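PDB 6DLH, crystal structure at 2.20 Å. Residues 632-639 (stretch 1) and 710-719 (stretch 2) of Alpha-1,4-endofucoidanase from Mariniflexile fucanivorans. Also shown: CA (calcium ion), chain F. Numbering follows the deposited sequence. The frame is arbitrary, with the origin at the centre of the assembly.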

ATOM      1  N   GLY A 632      29.002  35.158  -3.444  1.00 74.70           N
ATOM      2  CA  GLY A 632      29.435  35.193  -4.832  1.00 71.26           C
ATOM      3  C   GLY A 632      30.925  34.915  -5.019  1.00 70.26           C
ATOM      4  O   GLY A 632      31.409  34.921  -6.147  1.00 72.12           O
ATOM      5  N   ASN A 633      31.637  34.648  -3.916  1.00 69.71           N
ATOM      6  CA  ASN A 633      33.092  34.602  -3.937  1.00 67.40           C
ATOM      7  C   ASN A 633      33.618  33.261  -3.424  1.00 66.78           C
ATOM      8  O   ASN A 633      34.831  33.045  -3.382  1.00 66.10           O
ATOM      9  CB  ASN A 633      33.712  35.802  -3.212  1.00 67.24           C
ATOM     10  CG  ASN A 633      33.254  35.941  -1.776  1.00 65.97           C
ATOM     11  OD1 ASN A 633      33.928  35.479  -0.860  1.00 67.66           O
ATOM     12  ND2 ASN A 633      32.110  36.574  -1.569  1.00 65.58           N
ATOM     13  N   GLY A 634      32.706  32.364  -3.031  1.00 63.64           N
ATOM     14  CA  GLY A 634      33.086  31.010  -2.656  1.00 57.82           C
ATOM     15  C   GLY A 634      33.055  30.780  -1.149  1.00 53.61           C
ATOM     16  O   GLY A 634      33.231  29.650  -0.694  1.00 49.60           O
ATOM     17  N   ALA A 635      32.818  31.863  -0.394  1.00 51.98           N
ATOM     18  CA  ALA A 635      32.767  31.817   1.060  1.00 56.01           C
ATOM     19  C   ALA A 635      31.534  31.043   1.518  1.00 58.92           C
ATOM     20  O   ALA A 635      30.472  31.172   0.911  1.00 57.69           O
ATOM     21  CB  ALA A 635      32.757  33.222   1.614  1.00 51.03           C
ATOM     22  N   PRO A 636      31.647  30.188   2.566  1.00 66.20           N
ATOM     23  CA  PRO A 636      30.485  29.737   3.343  1.00 65.49           C
ATOM     24  C   PRO A 636      29.787  30.914   4.028  1.00 65.11           C
ATOM     25  O   PRO A 636      30.369  31.994   4.117  1.00 67.26           O
ATOM     26  CB  PRO A 636      31.094  28.773   4.368  1.00 67.12           C
ATOM     27  CG  PRO A 636      32.391  28.322   3.739  1.00 65.60           C
ATOM     28  CD  PRO A 636      32.897  29.547   3.007  1.00 66.79           C
ATOM     29  N   VAL A 637      28.552  30.696   4.519  1.00 61.91           N
ATOM     30  CA  VAL A 637      27.597  31.786   4.699  1.00 64.07           C
ATOM     31  C   VAL A 637      27.063  31.892   6.133  1.00 66.32           C
ATOM     32  O   VAL A 637      26.988  33.000   6.670  1.00 65.53           O
ATOM     33  CB  VAL A 637      26.442  31.687   3.681  1.00 60.54           C
ATOM     34  N   TRP A 638      26.662  30.754   6.725  1.00 60.30           N
ATOM     35  CA  TRP A 638      25.872  30.673   7.953  1.00 61.47           C
ATOM     36  C   TRP A 638      24.425  31.075   7.671  1.00 63.81           C
ATOM     37  O   TRP A 638      24.168  31.904   6.802  1.00 68.81           O
ATOM     38  CB  TRP A 638      26.461  31.488   9.119  1.00 59.31           C
ATOM     39  CG  TRP A 638      27.757  30.981   9.680  1.00 60.67           C
ATOM     40  CD1 TRP A 638      29.014  31.394   9.338  1.00 60.54           C
ATOM     41  CD2 TRP A 638      27.935  29.991  10.712  1.00 59.79           C
ATOM     42  NE1 TRP A 638      29.959  30.725  10.071  1.00 59.07           N
ATOM     43  CE2 TRP A 638      29.328  29.860  10.924  1.00 60.86           C
ATOM     44  CE3 TRP A 638      27.063  29.208  11.477  1.00 56.21           C
ATOM     45  CZ2 TRP A 638      29.860  28.975  11.864  1.00 60.71           C
ATOM     46  CZ3 TRP A 638      27.589  28.331  12.400  1.00 55.66           C
ATOM     47  CH2 TRP A 638      28.968  28.217  12.589  1.00 58.95           C
ATOM     48  N   SER A 639      23.488  30.490   8.430  1.00 63.31           N
ATOM     49  CA  SER A 639      22.066  30.754   8.264  1.00 60.67           C
ATOM     50  C   SER A 639      21.739  32.188   8.669  1.00 58.70           C
ATOM     51  O   SER A 639      20.824  32.799   8.117  1.00 55.17           O
ATOM     52  CB  SER A 639      21.235  29.770   9.049  1.00 61.99           C
ATOM     53  OG  SER A 639      21.474  29.904  10.441  1.00 62.11           O
TER
HETATM   54 CA    CA F 805      33.875  27.365  -0.909  1.00 60.12          CA
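Stretch 2 710-719: TFNLSDDTNS

Two segments far apart in sequence can be joined without a shared sheet or a ladder of backbone hydrogen bonds when their shapes agree; here a metal ion also links them at one end. The contact between residues 632-639 and 710-719 of this endofucoidanase is a compact example, burying 458 Å² in all. Stretch 1 has no regular secondary structure. Stretch 2 enters as the end of a β-strand, extended through Leu713, and then breaks into a loop in which Asp715 adopts a positive phi of 45°. The two run in broadly opposite senses: Trp638 meets Phe711 and Leu713, Pro636 meets Leu713 and then the loop, and Ala635 lies against Asn718, where the backbones come nearest, with CA atoms 4.9 Å apart.

The principal bump of stretch 2 is Leu713. Its CA-to-CB bond points toward stretch 1, and its side chain (chi1 t, chi2 p) fits between the ring of Pro636 and the indole of Trp638. Leu713 CD2 packs 3.3 Å from Pro636 CB and lies over one face of the indole, 3.8 Å from the centroid of the five-membered ring and only 19° off its normal, a well-placed CH-pi contact. Leu713 CB, meanwhile, comes within 3.4 Å of Trp638 NE1. The indole can reach this far because its m rotamer carries the ring toward the strand although its CA-to-CB bond points sideways. Farther along, Trp638 CZ2 rests 4.1 Å from Phe711 CB; the Phe711 side chain starts toward stretch 1, but its end leads away, so the contact is made near its base.

Pro636 is the answering bump. Pointing toward stretch 2, it is received by the strand end and the loop together: beyond its contact with Leu713, its CD atom lies 3.7 Å from both Asp715 OD2 and Asn718 O. Next to it the relief is shallower, with Ala635 CB 3.8 Å from Asn718 CB.

At the loop, a calcium ion links the two stretches. Gly634 O and Asp715 OD2 are 3.3 Å apart, two oxygens joined through the ion, at 2.4 Å from Gly634 O and 2.3 Å from Asp715 OD2; three further ligand atoms come from elsewhere in the structure. The other carboxylate oxygen braces the turn, as Thr717 N donates a hydrogen bond to Asp715 OD1 at 2.7 Å. Gly634, with phi 105°, follows a path on which a CB would jam against the preceding carbonyl. Apolar interlocking at one end and shared metal coordination at the other thus hold the pair together.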

ATOM      1  N   THR A 710      31.891  32.872  19.290  1.00 42.13           N
ATOM      2  CA  THR A 710      32.119  33.108  17.874  1.00 43.10           C
ATOM      3  C   THR A 710      32.783  31.871  17.269  1.00 43.53           C
ATOM      4  O   THR A 710      33.635  31.243  17.899  1.00 43.94           O
ATOM      5  CB  THR A 710      32.864  34.433  17.623  1.00 44.28           C
ATOM      6  OG1 THR A 710      34.229  34.292  18.024  1.00 43.25           O
ATOM      7  CG2 THR A 710      32.242  35.620  18.330  1.00 43.17           C
ATOM      8  N   PHE A 711      32.374  31.531  16.044  1.00 42.67           N
ATOM      9  CA  PHE A 711      32.871  30.339  15.378  1.00 42.85           C
ATOM     10  C   PHE A 711      33.250  30.679  13.941  1.00 43.16           C
ATOM     11  O   PHE A 711      32.601  31.494  13.292  1.00 41.42           O
ATOM     12  CB  PHE A 711      31.850  29.194  15.461  1.00 41.97           C
ATOM     13  CG  PHE A 711      31.729  28.551  16.823  1.00 42.86           C
ATOM     14  CD1 PHE A 711      30.830  29.033  17.765  1.00 38.81           C
ATOM     15  CD2 PHE A 711      32.526  27.468  17.175  1.00 43.22           C
ATOM     16  CE1 PHE A 711      30.722  28.443  19.017  1.00 39.58           C
ATOM     17  CE2 PHE A 711      32.422  26.881  18.430  1.00 42.04           C
ATOM     18  CZ  PHE A 711      31.522  27.374  19.352  1.00 39.21           C
ATOM     19  N   ASN A 712      34.309  30.035  13.452  1.00 44.51           N
ATOM     20  CA  ASN A 712      34.797  30.341  12.122  1.00 49.40           C
ATOM     21  C   ASN A 712      34.606  29.130  11.214  1.00 49.30           C
ATOM     22  O   ASN A 712      34.890  28.000  11.606  1.00 48.17           O
ATOM     23  CB  ASN A 712      36.211  30.935  12.136  1.00 47.68           C
ATOM     24  CG  ASN A 712      36.733  31.217  10.744  1.00 51.30           C
ATOM     25  OD1 ASN A 712      36.632  32.340  10.251  1.00 55.61           O
ATOM     26  ND2 ASN A 712      37.260  30.195  10.086  1.00 52.61           N
ATOM     27  N   LEU A 713      34.147  29.417   9.990  1.00 48.45           N
ATOM     28  CA  LEU A 713      33.790  28.436   8.982  1.00 51.65           C
ATOM     29  C   LEU A 713      34.610  28.730   7.724  1.00 52.65           C
ATOM     30  O   LEU A 713      34.419  29.772   7.101  1.00 53.40           O
ATOM     31  CB  LEU A 713      32.285  28.626   8.764  1.00 51.12           C
ATOM     32  CG  LEU A 713      31.598  27.740   7.729  1.00 54.09           C
ATOM     33  CD1 LEU A 713      31.620  26.275   8.148  1.00 53.37           C
ATOM     34  CD2 LEU A 713      30.169  28.217   7.526  1.00 52.34           C
ATOM     35  N   SER A 714      35.512  27.813   7.338  1.00 54.52           N
ATOM     36  CA  SER A 714      36.695  28.244   6.602  1.00 65.75           C
ATOM     37  C   SER A 714      36.866  27.636   5.207  1.00 73.28           C
ATOM     38  O   SER A 714      37.542  28.241   4.378  1.00 75.68           O
ATOM     39  CB  SER A 714      37.950  28.080   7.425  1.00 66.16           C
ATOM     40  OG  SER A 714      38.407  26.734   7.398  1.00 66.91           O
ATOM     41  N   ASP A 715      36.309  26.444   4.955  1.00 76.07           N
ATOM     42  CA  ASP A 715      36.668  25.653   3.778  1.00 80.06           C
ATOM     43  C   ASP A 715      38.190  25.624   3.593  1.00 83.42           C
ATOM     44  O   ASP A 715      38.923  25.334   4.537  1.00 87.44           O
ATOM     45  CB  ASP A 715      35.803  25.958   2.543  1.00 78.64           C
ATOM     46  CG  ASP A 715      36.165  27.174   1.696  1.00 76.94           C
ATOM     47  OD1 ASP A 715      37.311  27.648   1.782  1.00 76.85           O
ATOM     48  OD2 ASP A 715      35.292  27.626   0.925  1.00 71.07           O
ATOM     49  N   ASP A 716      38.657  25.919   2.374  1.00 81.68           N
ATOM     50  CA  ASP A 716      40.075  25.878   2.054  1.00 81.18           C
ATOM     51  C   ASP A 716      40.681  27.280   2.061  1.00 79.81           C
ATOM     52  O   ASP A 716      41.832  27.443   2.457  1.00 80.80           O
ATOM     53  CB  ASP A 716      40.337  25.166   0.722  1.00 83.39           C
ATOM     54  CG  ASP A 716      40.795  23.722   0.865  1.00 86.62           C
ATOM     55  OD1 ASP A 716      41.326  23.373   1.942  1.00 88.20           O
ATOM     56  OD2 ASP A 716      40.623  22.958  -0.107  1.00 87.03           O
ATOM     57  N   THR A 717      39.918  28.281   1.604  1.00 77.67           N
ATOM     58  CA  THR A 717      40.486  29.597   1.343  1.00 79.68           C
ATOM     59  C   THR A 717      39.686  30.690   2.050  1.00 78.51           C
ATOM     60  O   THR A 717      40.243  31.466   2.823  1.00 84.54           O
ATOM     61  CB  THR A 717      40.684  29.849  -0.162  1.00 79.77           C
ATOM     62  OG1 THR A 717      39.432  30.162  -0.774  1.00 80.91           O
ATOM     63  CG2 THR A 717      41.346  28.697  -0.893  1.00 76.87           C
ATOM     64  N   ASN A 718      38.380  30.746   1.769  1.00 76.14           N
ATOM     65  CA  ASN A 718      37.506  31.782   2.294  1.00 75.66           C
ATOM     66  C   ASN A 718      36.912  31.330   3.625  1.00 69.96           C
ATOM     67  O   ASN A 718      36.461  30.197   3.743  1.00 69.44           O
ATOM     68  CB  ASN A 718      36.397  32.133   1.298  1.00 78.02           C
ATOM     69  CG  ASN A 718      36.741  33.312   0.412  1.00 83.27           C
ATOM     70  OD1 ASN A 718      36.741  33.193  -0.810  1.00 84.12           O
ATOM     71  ND2 ASN A 718      37.035  34.452   1.019  1.00 82.40           N
ATOM     72  N   SER A 719      36.892  32.241   4.607  1.00 64.08           N
ATOM     73  CA  SER A 719      36.338  31.962   5.923  1.00 57.63           C
ATOM     74  C   SER A 719      35.331  33.041   6.307  1.00 58.47           C
ATOM     75  O   SER A 719      35.549  34.218   6.034  1.00 60.64           O
ATOM     76  CB  SER A 719      37.427  31.848   6.961  1.00 54.66           C
TER